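Local coordinates for protein calmodulin, putative (Entamoeba histolytica, PDB 4OCI) that binds calcium through an EF-hand, probably acts in signalling, and is involved in initiating phagocytosis of human erythrocytes by the amoeba, at residues A[45-50]-A[67-72]; A[10-15]-A[60-65]; A[98-103]-A[113-118]; A[14-19]-A[25-30]. All blocks are in the same frame, centred on the assembly; numbering follows the deposited sequence.

Contact 1 of 4, residues A[45-50]-A[67-72]; sequences ASTYNS and SQLKTK
Thr47 and Leu69 meet tip to tip, a small touch of hydroxyl and methyl against methyl that is one of the places where helix 41-50 and helix 59-71 come together. One methyl does the work on the leucine side: CD2 sits 3.4 Å from Thr47 OG1 and 4.0 Å from Thr47 CG2, so it faces the fork of the threonine. That fork is set by a chi1 of -57°, which lays OG1 beside the backbone N and swings CG2 round to the opposite side from it. In this position OG1 is hydrogen-bonded to Ala43 O, one turn back in its own helix. The hydroxyl's polarity is thus satisfied locally, and it can lie against a leucine methyl in a buried place. Behind the contact, Leu69 also packs on Phe28 and Val32 of helix 25-34 and on Met39.

Toward solvent the packing thins quickly. The side chain of Gln68 is extended beyond CG, yet only its OE1 comes near, 4.1 Å from Thr47 CG2, too far to be more than a loose brush. The amide oxygen instead takes a weak hydrogen bond at 3.1 Å from NZ of Lys72, the first residue past the helix, whose chain folds back to Gln68. The carbonyl O of Gln68 takes two donors: Lys72 N reaches it at 3.0 Å, and Thr71 OG1 meets the same O at 2.9 Å, in the carbonyl plane and on a lone pair.

A buried Thr-Leu touch with a polar fringe, across two helices that a loop connects, is consistent with the second helix-loop-helix of a calmodulin-like EF-hand pair.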
loop_
_atom_site.group_PDB
_atom_site.type_symbol
_atom_site.label_atom_id
_atom_site.label_comp_id
_atom_site.label_asym_id
_atom_site.label_seq_id
_atom_site.Cartn_x
_atom_site.Cartn_y
_atom_site.Cartn_z
ATOM N N ALA A 45 1.760 -2.206 -2.928
ATOM C CA ALA A 45 0.921 -1.005 -2.904
ATOM C C ALA A 45 1.704 0.215 -3.321
ATOM O O ALA A 45 1.194 1.099 -4.019
ATOM C CB ALA A 45 0.253 -0.805 -1.465
ATOM N N SER A 46 2.962 0.259 -2.913
ATOM C CA SER A 46 3.844 1.318 -3.304
ATOM C C SER A 46 4.083 1.328 -4.835
ATOM O O SER A 46 4.119 2.356 -5.444
ATOM C CB SER A 46 5.175 1.095 -2.587
ATOM O OG SER A 46 6.021 2.138 -2.899
ATOM N N THR A 47 4.293 0.161 -5.449
ATOM C CA THR A 47 4.413 0.068 -6.918
ATOM C C THR A 47 3.118 0.533 -7.569
ATOM O O THR A 47 3.134 1.275 -8.536
ATOM C CB THR A 47 4.698 -1.425 -7.323
ATOM O OG1 THR A 47 5.889 -1.845 -6.637
ATOM C CG2 THR A 47 4.840 -1.643 -8.869
ATOM N N TYR A 48 1.985 0.096 -7.020
ATOM C CA TYR A 48 0.683 0.569 -7.553
ATOM C C TYR A 48 0.597 2.119 -7.487
ATOM O O TYR A 48 0.178 2.775 -8.453
ATOM C CB TYR A 48 -0.455 -0.099 -6.756
ATOM C CG TYR A 48 -1.812 0.255 -7.311
ATOM C CD1 TYR A 48 -2.405 -0.523 -8.283
ATOM C CD2 TYR A 48 -2.498 1.457 -6.899
ATOM C CE1 TYR A 48 -3.702 -0.171 -8.829
ATOM C CE2 TYR A 48 -3.761 1.822 -7.435
ATOM C CZ TYR A 48 -4.364 0.983 -8.379
ATOM O OH TYR A 48 -5.602 1.334 -8.895
ATOM N N ASN A 49 0.963 2.706 -6.345
ATOM C CA ASN A 49 0.863 4.139 -6.139
ATOM C C ASN A 49 1.709 4.906 -7.196
ATOM O O ASN A 49 1.297 5.921 -7.739
ATOM C CB ASN A 49 1.311 4.514 -4.714
ATOM C CG ASN A 49 1.218 5.971 -4.474
ATOM O OD1 ASN A 49 2.229 6.625 -4.426
ATOM N ND2 ASN A 49 0.002 6.521 -4.432
ATOM N N SER A 50 2.864 4.374 -7.530
ATOM C CA SER A 50 3.759 5.045 -8.482
ATOM C C SER A 50 3.354 4.781 -9.929
ATOM O O SER A 50 3.842 5.421 -10.836
ATOM C CB SER A 50 5.160 4.501 -8.287
ATOM O OG SER A 50 5.640 5.039 -7.061
ATOM N N SER A 67 6.550 -7.295 -14.513
ATOM C CA SER A 67 7.931 -7.657 -14.852
ATOM C C SER A 67 8.893 -7.201 -13.800
ATOM O O SER A 67 9.821 -7.927 -13.475
ATOM C CB SER A 67 8.404 -7.067 -16.184
ATOM O OG SER A 67 7.670 -7.701 -17.213
ATOM N N GLN A 68 8.678 -6.014 -13.267
ATOM C CA GLN A 68 9.597 -5.467 -12.296
ATOM C C GLN A 68 9.444 -6.092 -10.923
ATOM O O GLN A 68 10.449 -6.471 -10.320
ATOM C CB GLN A 68 9.535 -3.969 -12.277
ATOM C CG GLN A 68 9.993 -3.300 -11.005
ATOM C CD GLN A 68 9.498 -1.853 -10.930
ATOM O OE1 GLN A 68 8.765 -1.460 -9.986
ATOM N NE2 GLN A 68 9.876 -1.045 -11.951
ATOM N N LEU A 69 8.205 -6.256 -10.441
ATOM C CA LEU A 69 7.952 -7.087 -9.278
ATOM C C LEU A 69 8.615 -8.447 -9.376
ATOM O O LEU A 69 9.175 -8.931 -8.392
ATOM C CB LEU A 69 6.442 -7.213 -8.959
ATOM C CG LEU A 69 5.815 -5.855 -8.650
ATOM C CD1 LEU A 69 4.312 -5.925 -8.270
ATOM C CD2 LEU A 69 6.631 -5.046 -7.628
ATOM N N LYS A 70 8.565 -9.072 -10.544
ATOM C CA LYS A 70 9.087 -10.434 -10.721
ATOM C C LYS A 70 10.583 -10.527 -10.480
ATOM O O LYS A 70 11.052 -11.537 -9.904
ATOM C CB LYS A 70 8.728 -11.040 -12.062
ATOM C CG LYS A 70 7.495 -11.832 -12.022
ATOM C CD LYS A 70 7.315 -12.563 -13.323
ATOM C CE LYS A 70 7.791 -11.732 -14.514
ATOM N NZ LYS A 70 7.406 -12.367 -15.819
ATOM N N THR A 71 11.314 -9.477 -10.861
ATOM C CA THR A 71 12.747 -9.384 -10.613
ATOM C C THR A 71 12.993 -9.082 -9.163
ATOM O O THR A 71 13.790 -9.761 -8.517
ATOM C CB THR A 71 13.471 -8.317 -11.543
ATOM O OG1 THR A 71 13.193 -6.973 -11.108
ATOM C CG2 THR A 71 13.026 -8.487 -13.004
ATOM N N LYS A 72 12.288 -8.078 -8.644
ATOM C CA LYS A 72 12.434 -7.654 -7.234
ATOM C C LYS A 72 11.984 -8.679 -6.151
ATOM O O LYS A 72 11.908 -8.335 -4.958
ATOM C CB LYS A 72 11.757 -6.290 -6.994
ATOM C CG LYS A 72 12.494 -5.121 -7.629
ATOM C CD LYS A 72 12.122 -3.784 -6.981
ATOM C CE LYS A 72 10.684 -3.349 -7.310
ATOM N NZ LYS A 72 10.598 -1.847 -7.540
#

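Contact 2 of 4, residues A[10-15]-A[60-65]; sequences ESFLLF and ELFTSC. With NA (sodium ion), chain C.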
loop_
_atom_site.group_PDB
_atom_site.type_symbol
_atom_site.label_atom_id
_atom_site.label_comp_id
_atom_site.label_asym_id
_atom_site.label_seq_id
_atom_site.Cartn_x
_atom_site.Cartn_y
_atom_site.Cartn_z
ATOM N N GLU A 10 -5.856 -11.827 -20.661
ATOM C CA GLU A 10 -7.072 -12.496 -20.199
ATOM C C GLU A 10 -7.217 -12.474 -18.683
ATOM O O GLU A 10 -8.284 -12.225 -18.153
ATOM C CB GLU A 10 -7.059 -13.946 -20.643
ATOM C CG GLU A 10 -8.316 -14.353 -21.256
ATOM C CD GLU A 10 -8.116 -15.313 -22.468
ATOM O OE1 GLU A 10 -9.141 -15.716 -23.105
ATOM O OE2 GLU A 10 -6.938 -15.653 -22.787
ATOM N N SER A 11 -6.104 -12.655 -17.996
ATOM C CA SER A 11 -6.089 -12.666 -16.536
ATOM C C SER A 11 -6.287 -11.277 -15.968
ATOM O O SER A 11 -7.000 -11.082 -15.001
ATOM C CB SER A 11 -4.740 -13.237 -16.043
ATOM O OG SER A 11 -4.731 -14.638 -16.275
ATOM N N PHE A 12 -5.611 -10.290 -16.523
ATOM C CA PHE A 12 -5.850 -8.939 -16.123
ATOM C C PHE A 12 -7.368 -8.616 -16.156
ATOM O O PHE A 12 -7.939 -8.039 -15.191
ATOM C CB PHE A 12 -5.025 -8.002 -17.103
ATOM C CG PHE A 12 -5.278 -6.530 -16.891
ATOM C CD1 PHE A 12 -4.416 -5.760 -16.099
ATOM C CD2 PHE A 12 -6.346 -5.899 -17.519
ATOM C CE1 PHE A 12 -4.650 -4.386 -15.893
ATOM C CE2 PHE A 12 -6.602 -4.539 -17.346
ATOM C CZ PHE A 12 -5.747 -3.786 -16.486
ATOM N N LEU A 13 -8.015 -8.834 -17.303
ATOM C CA LEU A 13 -9.415 -8.458 -17.502
ATOM C C LEU A 13 -10.303 -9.275 -16.601
ATOM O O LEU A 13 -11.375 -8.824 -16.112
ATOM C CB LEU A 13 -9.819 -8.679 -18.991
ATOM C CG LEU A 13 -9.124 -7.677 -19.954
ATOM C CD1 LEU A 13 -9.403 -8.051 -21.449
ATOM C CD2 LEU A 13 -9.576 -6.318 -19.609
ATOM N N LEU A 14 -9.861 -10.488 -16.322
ATOM C CA LEU A 14 -10.612 -11.302 -15.324
ATOM C C LEU A 14 -10.627 -10.620 -13.931
ATOM O O LEU A 14 -11.666 -10.575 -13.206
ATOM C CB LEU A 14 -9.969 -12.667 -15.276
ATOM C CG LEU A 14 -10.427 -13.958 -14.660
ATOM C CD1 LEU A 14 -9.654 -15.124 -15.333
ATOM C CD2 LEU A 14 -10.031 -13.939 -13.256
ATOM N N PHE A 15 -9.501 -10.034 -13.553
ATOM C CA PHE A 15 -9.412 -9.435 -12.215
ATOM C C PHE A 15 -9.912 -8.010 -12.216
ATOM O O PHE A 15 -10.047 -7.385 -11.167
ATOM C CB PHE A 15 -7.996 -9.492 -11.727
ATOM C CG PHE A 15 -7.648 -10.820 -11.120
ATOM C CD1 PHE A 15 -7.512 -11.943 -11.910
ATOM C CD2 PHE A 15 -7.472 -10.937 -9.725
ATOM C CE1 PHE A 15 -7.192 -13.198 -11.326
ATOM C CE2 PHE A 15 -7.161 -12.190 -9.135
ATOM C CZ PHE A 15 -7.030 -13.299 -9.922
ATOM N N GLU A 60 -1.126 -2.008 -19.796
ATOM C CA GLU A 60 0.317 -1.844 -20.076
ATOM C C GLU A 60 1.178 -1.383 -18.870
ATOM O O GLU A 60 2.303 -1.857 -18.749
ATOM C CB GLU A 60 0.599 -0.977 -21.329
ATOM C CG GLU A 60 0.303 -1.770 -22.656
ATOM C CD GLU A 60 1.349 -2.955 -22.973
ATOM O OE1 GLU A 60 2.501 -3.045 -22.360
ATOM O OE2 GLU A 60 1.015 -3.811 -23.857
ATOM N N LEU A 61 0.642 -0.548 -17.964
ATOM C CA LEU A 61 1.343 -0.243 -16.704
ATOM C C LEU A 61 1.506 -1.553 -15.904
ATOM O O LEU A 61 2.525 -1.756 -15.277
ATOM C CB LEU A 61 0.515 0.742 -15.861
ATOM C CG LEU A 61 0.609 2.184 -16.429
ATOM C CD1 LEU A 61 -0.497 3.213 -15.933
ATOM C CD2 LEU A 61 2.059 2.676 -16.152
ATOM N N PHE A 62 0.465 -2.396 -15.883
ATOM C CA PHE A 62 0.486 -3.712 -15.205
ATOM C C PHE A 62 1.580 -4.642 -15.677
ATOM O O PHE A 62 2.312 -5.206 -14.864
ATOM C CB PHE A 62 -0.875 -4.452 -15.344
ATOM C CG PHE A 62 -0.799 -5.868 -14.820
ATOM C CD1 PHE A 62 -0.770 -6.108 -13.442
ATOM C CD2 PHE A 62 -0.626 -6.933 -15.694
ATOM C CE1 PHE A 62 -0.616 -7.401 -12.934
ATOM C CE2 PHE A 62 -0.489 -8.241 -15.203
ATOM C CZ PHE A 62 -0.459 -8.452 -13.828
ATOM N N THR A 63 1.707 -4.847 -16.989
ATOM C CA THR A 63 2.774 -5.710 -17.480
ATOM C C THR A 63 4.173 -5.158 -17.181
ATOM O O THR A 63 5.046 -5.935 -16.804
ATOM C CB THR A 63 2.717 -6.012 -18.984
ATOM O OG1 THR A 63 2.865 -4.786 -19.727
ATOM C CG2 THR A 63 1.444 -6.631 -19.355
ATOM N N SER A 64 4.375 -3.851 -17.298
ATOM C CA SER A 64 5.652 -3.248 -16.816
ATOM C C SER A 64 5.908 -3.480 -15.352
ATOM O O SER A 64 6.978 -3.974 -15.012
ATOM C CB SER A 64 5.686 -1.766 -17.110
ATOM O OG SER A 64 5.495 -1.634 -18.525
ATOM N N CYS A 65 4.920 -3.208 -14.497
ATOM C CA CYS A 65 5.040 -3.411 -13.019
ATOM C C CYS A 65 5.257 -4.859 -12.661
ATOM O O CYS A 65 6.107 -5.162 -11.848
ATOM C CB CYS A 65 3.834 -2.878 -12.256
ATOM S SG CYS A 65 3.890 -1.120 -12.373
HETATM NA NA NA C . 4.138 -2.913 -20.173
#
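Phe62 reaches from helix 59-71 toward Phe12 on helix 9-15, and the two side chains slide past each other in opposite directions. Phe62 CB lies 3.8 Å from Phe12 CE1 and equally close to CD1. One bond further, Phe62 CG is 3.8 Å from Phe12 CD1, and CD2 is 4.0 Å from that same atom. With CG anti to the backbone N (chi1 172°) the ring slides past Phe12, and its CD1 side faces Phe28 of helix 25-34. The walk ends in the lobe interior, where the ring also packs on Leu31 and Leu35. The Phe12 and Phe62 rings are oblique, centroids 5.8 Å apart with planes at 54°; Phe12 makes its edge-to-face pair with Tyr59.

Thr63 and Ser64, next along the helix, turn from this interior to a sodium ion. Thr63 OG1 binds it at 2.3 Å, joined by Ser64 OG and by both the carbonyl O and OE1 of Glu60. The chemistry therefore splits by side: between the helices, van der Waals packing of carbon on carbon, and on the outer surface an all-oxygen grip suited to a hard cation.

Contact 3 of 4, residues A[98-103]-A[113-118]; sequences ELRRIL and KEITDL
Arg100 lies across Ile115 and Thr116, tying together two helices of the C-terminal EF-hand lobe: 96-106, which probably leaves one helix-loop-helix, and 112-122, which probably enters the next. The short segments run roughly antiparallel, at 134°, with axes 10.8 Å apart, a gap that the long arginine bridges.

Its chain first runs straight out, CG opposite the backbone N, then bends at chi3, bringing one face of the guanidinium over Ile115 CG2, which sits 3.7 Å from the plane and toward its rim. Thr116 comes in at the edge instead. Its OG1 accepts a hydrogen bond from Arg100 NH2 at 2.9 Å, with an N-H...O angle of 155°, lying 16° out of the guanidinium plane. Two further partners fix the group's rotation: Glu126 forms a salt bridge with NH2, and Gln112 O accepts from NH1. Gln112 O is also hydrogen-bonded to Thr116 OG1, so the hydroxyl links arginine and carbonyl.

Deeper in, the contact turns apolar. Ile115 CD1 reaches Leu103 CB at 4.0 Å, and Leu103 packs on Ile79 and Phe135. Within segment 98-103, Arg101 makes a side-on salt bridge to Glu98, its NE at 3.0 Å and NH2 at 2.8 Å both spent on the single oxygen OE1.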
loop_
_atom_site.group_PDB
_atom_site.type_symbol
_atom_site.label_atom_id
_atom_site.label_comp_id
_atom_site.label_asym_id
_atom_site.label_seq_id
_atom_site.Cartn_x
_atom_site.Cartn_y
_atom_site.Cartn_z
ATOM N N GLU A 98 22.338 -20.975 5.649
ATOM C CA GLU A 98 22.018 -21.412 4.284
ATOM C C GLU A 98 20.695 -20.727 3.805
ATOM O O GLU A 98 20.526 -20.373 2.625
ATOM C CB GLU A 98 21.891 -22.914 4.178
ATOM C CG GLU A 98 23.259 -23.657 4.363
ATOM C CD GLU A 98 24.204 -23.430 3.124
ATOM O OE1 GLU A 98 23.666 -23.340 1.959
ATOM O OE2 GLU A 98 25.461 -23.338 3.299
ATOM N N LEU A 99 19.731 -20.628 4.698
ATOM C CA LEU A 99 18.582 -19.732 4.452
ATOM C C LEU A 99 19.011 -18.305 4.077
ATOM O O LEU A 99 18.475 -17.755 3.159
ATOM C CB LEU A 99 17.709 -19.655 5.689
ATOM C CG LEU A 99 16.401 -18.878 5.397
ATOM C CD1 LEU A 99 15.623 -19.360 4.119
ATOM C CD2 LEU A 99 15.496 -18.808 6.602
ATOM N N ARG A 100 19.899 -17.695 4.850
ATOM C CA ARG A 100 20.496 -16.390 4.495
ATOM C C ARG A 100 21.035 -16.404 3.104
ATOM O O ARG A 100 20.756 -15.478 2.341
ATOM C CB ARG A 100 21.579 -15.952 5.504
ATOM C CG ARG A 100 22.269 -14.599 5.226
ATOM C CD ARG A 100 23.379 -14.294 6.258
ATOM N NE ARG A 100 22.843 -13.884 7.583
ATOM C CZ ARG A 100 22.403 -12.664 7.879
ATOM N NH1 ARG A 100 22.344 -11.682 6.951
ATOM N NH2 ARG A 100 21.963 -12.412 9.108
ATOM N N ARG A 101 21.803 -17.413 2.715
ATOM C CA ARG A 101 22.286 -17.499 1.328
ATOM C C ARG A 101 21.143 -17.453 0.300
ATOM O O ARG A 101 21.203 -16.689 -0.701
ATOM C CB ARG A 101 23.216 -18.727 1.066
ATOM C CG ARG A 101 23.836 -18.717 -0.337
ATOM C CD ARG A 101 24.643 -19.994 -0.605
ATOM N NE ARG A 101 23.828 -21.127 -0.127
ATOM C CZ ARG A 101 22.801 -21.707 -0.795
ATOM N NH1 ARG A 101 22.459 -21.292 -2.018
ATOM N NH2 ARG A 101 22.085 -22.707 -0.230
ATOM N N ILE A 102 20.139 -18.280 0.533
ATOM C CA ILE A 102 19.046 -18.463 -0.401
ATOM C C ILE A 102 18.305 -17.162 -0.592
ATOM O O ILE A 102 17.976 -16.793 -1.709
ATOM C CB ILE A 102 17.984 -19.447 0.153
ATOM C CG1 ILE A 102 18.543 -20.843 0.446
ATOM C CG2 ILE A 102 16.674 -19.467 -0.754
ATOM C CD1 ILE A 102 19.032 -21.503 -0.658
ATOM N N LEU A 103 17.982 -16.508 0.510
ATOM C CA LEU A 103 17.241 -15.246 0.521
ATOM C C LEU A 103 18.103 -14.138 -0.100
ATOM O O LEU A 103 17.561 -13.216 -0.718
ATOM C CB LEU A 103 16.811 -14.841 1.958
ATOM C CG LEU A 103 15.777 -15.708 2.699
ATOM C CD1 LEU A 103 15.739 -15.345 4.185
ATOM C CD2 LEU A 103 14.385 -15.516 2.097
ATOM N N LYS A 113 21.390 -6.630 6.228
ATOM C CA LYS A 113 20.924 -6.025 7.465
ATOM C C LYS A 113 19.435 -6.356 7.636
ATOM O O LYS A 113 19.026 -6.596 8.740
ATOM C CB LYS A 113 21.184 -4.489 7.491
ATOM N N GLU A 114 18.647 -6.389 6.568
ATOM C CA GLU A 114 17.206 -6.750 6.664
ATOM C C GLU A 114 16.998 -8.270 6.983
ATOM O O GLU A 114 16.003 -8.683 7.617
ATOM C CB GLU A 114 16.352 -6.291 5.424
ATOM C CG GLU A 114 16.372 -4.739 5.184
ATOM C CD GLU A 114 15.881 -4.257 3.796
ATOM O OE1 GLU A 114 15.875 -5.026 2.799
ATOM O OE2 GLU A 114 15.517 -3.055 3.712
ATOM N N ILE A 115 17.941 -9.092 6.519
ATOM C CA ILE A 115 17.940 -10.508 6.859
ATOM C C ILE A 115 18.185 -10.732 8.331
ATOM O O ILE A 115 17.444 -11.442 8.939
ATOM C CB ILE A 115 18.857 -11.313 5.961
ATOM C CG1 ILE A 115 18.259 -11.202 4.555
ATOM C CG2 ILE A 115 18.880 -12.786 6.415
ATOM C CD1 ILE A 115 19.049 -11.808 3.392
ATOM N N THR A 116 19.209 -10.076 8.884
ATOM C CA THR A 116 19.503 -10.140 10.298
ATOM C C THR A 116 18.270 -9.679 11.116
ATOM O O THR A 116 17.902 -10.309 12.083
ATOM C CB THR A 116 20.708 -9.217 10.586
ATOM O OG1 THR A 116 21.799 -9.610 9.747
ATOM C CG2 THR A 116 21.166 -9.305 12.037
ATOM N N ASP A 117 17.619 -8.594 10.688
ATOM C CA ASP A 117 16.492 -8.041 11.435
ATOM C C ASP A 117 15.312 -8.977 11.368
ATOM O O ASP A 117 14.630 -9.162 12.338
ATOM C CB ASP A 117 16.091 -6.686 10.861
ATOM C CG ASP A 117 17.138 -5.539 11.188
ATOM O OD1 ASP A 117 18.117 -5.774 11.984
ATOM O OD2 ASP A 117 16.973 -4.410 10.610
ATOM N N LEU A 118 15.093 -9.586 10.216
ATOM C CA LEU A 118 14.113 -10.618 10.090
ATOM C C LEU A 118 14.404 -11.857 10.979
ATOM O O LEU A 118 13.475 -12.426 11.604
ATOM C CB LEU A 118 14.075 -11.029 8.631
ATOM C CG LEU A 118 13.008 -12.034 8.323
ATOM C CD1 LEU A 118 11.587 -11.315 8.177
ATOM C CD2 LEU A 118 13.435 -12.722 7.064
#

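Contact 4 of 4, residues A[14-19]-A[25-30]; sequences LFDGDG and LNEFES. With CA (calcium ion), chain B.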
loop_
_atom_site.group_PDB
_atom_site.type_symbol
_atom_site.label_atom_id
_atom_site.label_comp_id
_atom_site.label_asym_id
_atom_site.label_seq_id
_atom_site.Cartn_x
_atom_site.Cartn_y
_atom_site.Cartn_z
ATOM N N LEU A 14 -9.861 -10.488 -16.322
ATOM C CA LEU A 14 -10.612 -11.302 -15.324
ATOM C C LEU A 14 -10.627 -10.620 -13.931
ATOM O O LEU A 14 -11.666 -10.575 -13.206
ATOM C CB LEU A 14 -9.969 -12.667 -15.276
ATOM C CG LEU A 14 -10.427 -13.958 -14.660
ATOM C CD1 LEU A 14 -9.654 -15.124 -15.333
ATOM C CD2 LEU A 14 -10.031 -13.939 -13.256
ATOM N N PHE A 15 -9.501 -10.034 -13.553
ATOM C CA PHE A 15 -9.412 -9.435 -12.215
ATOM C C PHE A 15 -9.912 -8.010 -12.216
ATOM O O PHE A 15 -10.047 -7.385 -11.167
ATOM C CB PHE A 15 -7.996 -9.492 -11.727
ATOM C CG PHE A 15 -7.648 -10.820 -11.120
ATOM C CD1 PHE A 15 -7.512 -11.943 -11.910
ATOM C CD2 PHE A 15 -7.472 -10.937 -9.725
ATOM C CE1 PHE A 15 -7.192 -13.198 -11.326
ATOM C CE2 PHE A 15 -7.161 -12.190 -9.135
ATOM C CZ PHE A 15 -7.030 -13.299 -9.922
ATOM N N ASP A 16 -10.185 -7.453 -13.402
ATOM C CA ASP A 16 -10.738 -6.108 -13.470
ATOM C C ASP A 16 -12.234 -6.258 -13.255
ATOM O O ASP A 16 -12.992 -6.521 -14.194
ATOM C CB ASP A 16 -10.422 -5.476 -14.834
ATOM C CG ASP A 16 -11.330 -4.300 -15.190
ATOM O OD1 ASP A 16 -11.651 -3.501 -14.294
ATOM O OD2 ASP A 16 -11.632 -4.113 -16.385
ATOM N N GLY A 17 -12.685 -6.022 -12.031
ATOM C CA GLY A 17 -14.039 -6.483 -11.668
ATOM C C GLY A 17 -15.143 -5.651 -12.250
ATOM O O GLY A 17 -16.254 -6.151 -12.465
ATOM N N ASP A 18 -14.860 -4.399 -12.576
ATOM C CA ASP A 18 -15.903 -3.567 -13.073
ATOM C C ASP A 18 -15.869 -3.349 -14.616
ATOM O O ASP A 18 -16.564 -2.486 -15.124
ATOM C CB ASP A 18 -15.906 -2.250 -12.313
ATOM C CG ASP A 18 -14.646 -1.416 -12.601
ATOM O OD1 ASP A 18 -13.707 -1.905 -13.247
ATOM O OD2 ASP A 18 -14.589 -0.252 -12.194
ATOM N N GLY A 19 -15.048 -4.110 -15.337
ATOM C CA GLY A 19 -14.999 -4.046 -16.813
ATOM C C GLY A 19 -14.569 -2.741 -17.452
ATOM O O GLY A 19 -14.916 -2.494 -18.611
ATOM N N LEU A 25 -6.390 -1.088 -6.437
ATOM C CA LEU A 25 -5.258 -1.561 -5.660
ATOM C C LEU A 25 -5.480 -2.977 -5.184
ATOM O O LEU A 25 -4.609 -3.814 -5.377
ATOM C CB LEU A 25 -5.116 -0.641 -4.420
ATOM C CG LEU A 25 -4.089 -1.125 -3.403
ATOM C CD1 LEU A 25 -2.703 -1.210 -3.959
ATOM C CD2 LEU A 25 -4.227 -0.061 -2.226
ATOM N N ASN A 26 -6.638 -3.305 -4.623
ATOM C CA ASN A 26 -6.828 -4.721 -4.183
ATOM C C ASN A 26 -6.803 -5.757 -5.304
ATOM O O ASN A 26 -6.258 -6.840 -5.106
ATOM C CB ASN A 26 -8.131 -4.902 -3.419
ATOM C CG ASN A 26 -7.999 -4.416 -2.014
ATOM O OD1 ASN A 26 -6.879 -4.384 -1.433
ATOM N ND2 ASN A 26 -9.118 -3.984 -1.445
ATOM N N GLU A 27 -7.329 -5.414 -6.493
ATOM C CA GLU A 27 -7.250 -6.302 -7.655
ATOM C C GLU A 27 -5.830 -6.493 -8.140
ATOM O O GLU A 27 -5.464 -7.612 -8.514
ATOM C CB GLU A 27 -8.105 -5.799 -8.831
ATOM C CG GLU A 27 -9.633 -5.877 -8.483
ATOM C CD GLU A 27 -10.531 -5.024 -9.401
ATOM O OE1 GLU A 27 -9.978 -4.190 -10.183
ATOM O OE2 GLU A 27 -11.818 -5.177 -9.326
ATOM N N PHE A 28 -5.039 -5.437 -8.147
ATOM C CA PHE A 28 -3.615 -5.541 -8.483
ATOM C C PHE A 28 -2.853 -6.440 -7.535
ATOM O O PHE A 28 -2.108 -7.328 -7.973
ATOM C CB PHE A 28 -2.985 -4.177 -8.499
ATOM C CG PHE A 28 -1.485 -4.180 -8.761
ATOM C CD1 PHE A 28 -0.988 -4.609 -9.968
ATOM C CD2 PHE A 28 -0.574 -3.727 -7.795
ATOM C CE1 PHE A 28 0.427 -4.575 -10.249
ATOM C CE2 PHE A 28 0.812 -3.715 -8.079
ATOM C CZ PHE A 28 1.299 -4.138 -9.274
ATOM N N GLU A 29 -3.072 -6.234 -6.227
ATOM C CA GLU A 29 -2.368 -7.037 -5.231
ATOM C C GLU A 29 -2.785 -8.522 -5.352
ATOM O O GLU A 29 -1.948 -9.453 -5.317
ATOM C CB GLU A 29 -2.656 -6.538 -3.784
ATOM C CG GLU A 29 -1.782 -7.358 -2.810
ATOM C CD GLU A 29 -2.200 -7.309 -1.299
ATOM O OE1 GLU A 29 -3.115 -6.488 -0.904
ATOM O OE2 GLU A 29 -1.581 -8.131 -0.529
ATOM N N SER A 30 -4.062 -8.747 -5.536
ATOM C CA SER A 30 -4.569 -10.053 -5.604
ATOM C C SER A 30 -4.040 -10.805 -6.916
ATOM O O SER A 30 -3.608 -11.982 -6.882
ATOM C CB SER A 30 -6.095 -9.951 -5.361
ATOM O OG SER A 30 -6.751 -10.938 -6.085
HETATM CA CA CA B . -11.609 -1.813 -13.185
HETATM O O HOH W 1 -11.739 0.011 -12.178
HETATM O O HOH W 2 -11.873 -2.701 -11.316
#
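Glu27 stands across from Gly17 at the edge of a calcium site, joined to the ion through a water. Asp16 OD1 at 2.0 Å and Asp18 OD1 at 2.1 Å bind the metal directly, as do two waters; Asp20 and the carbonyl of Tyr22 complete the shell. One of these waters donates to Glu27 OE1 at 2.7 Å, so the glutamate acts from the second shell.

Several bonds hold that carboxylate. Gly17 N reaches OE2 at 3.0 Å with an N-H...O angle of 144°, coming from well above the carboxylate plane, while Thr24 N bonds to OE1. The glutamate gets there with CG beside its backbone N (chi1 -67°) and the chain extended beyond it. Its carboxylate lies against Phe15 O without bonding to it, since both sides are acceptors. Asp16 is steadied in turn by Gly21 N on its second oxygen, OD2. The acidic groups gather closely, Asp16 OD1 standing 4.5 Å from Glu27 OE1, and the calcium probably offsets their charge.

Further out, Phe15 turns a ring edge to Ser30, CE2 lying 3.3 Å from its OG. Together these parts make an EF-hand whose loop runs from Asp16 to Glu27, with the usual direct glutamate ligand here replaced by a water-mediated one.

In the fold
Contacts 1, 2 and 4 all belong to the N-terminal lobe and converge on Phe28 of helix 25-34, which touches Leu69, Phe62 and Tyr48. Contacts 1 and 2 share helix 59-71, meeting where Thr47 CG2 packs on Cys65 SG; both are small and buried, contact 2 all carbon between its helices and contact 1 with a threonine hydroxyl in it. Contact 4 starts from the same helix as contact 2 but lies at the surface, where carboxylates, water and calcium dominate beside the packing of Phe15. Contact 3 sits apart, its centre about 32 Å from those of contacts 2 and 4; partly buried, it mixes a polar arginine bridge with leucine and isoleucine. Contacts 1, 3 and 4 also reach the second subunit.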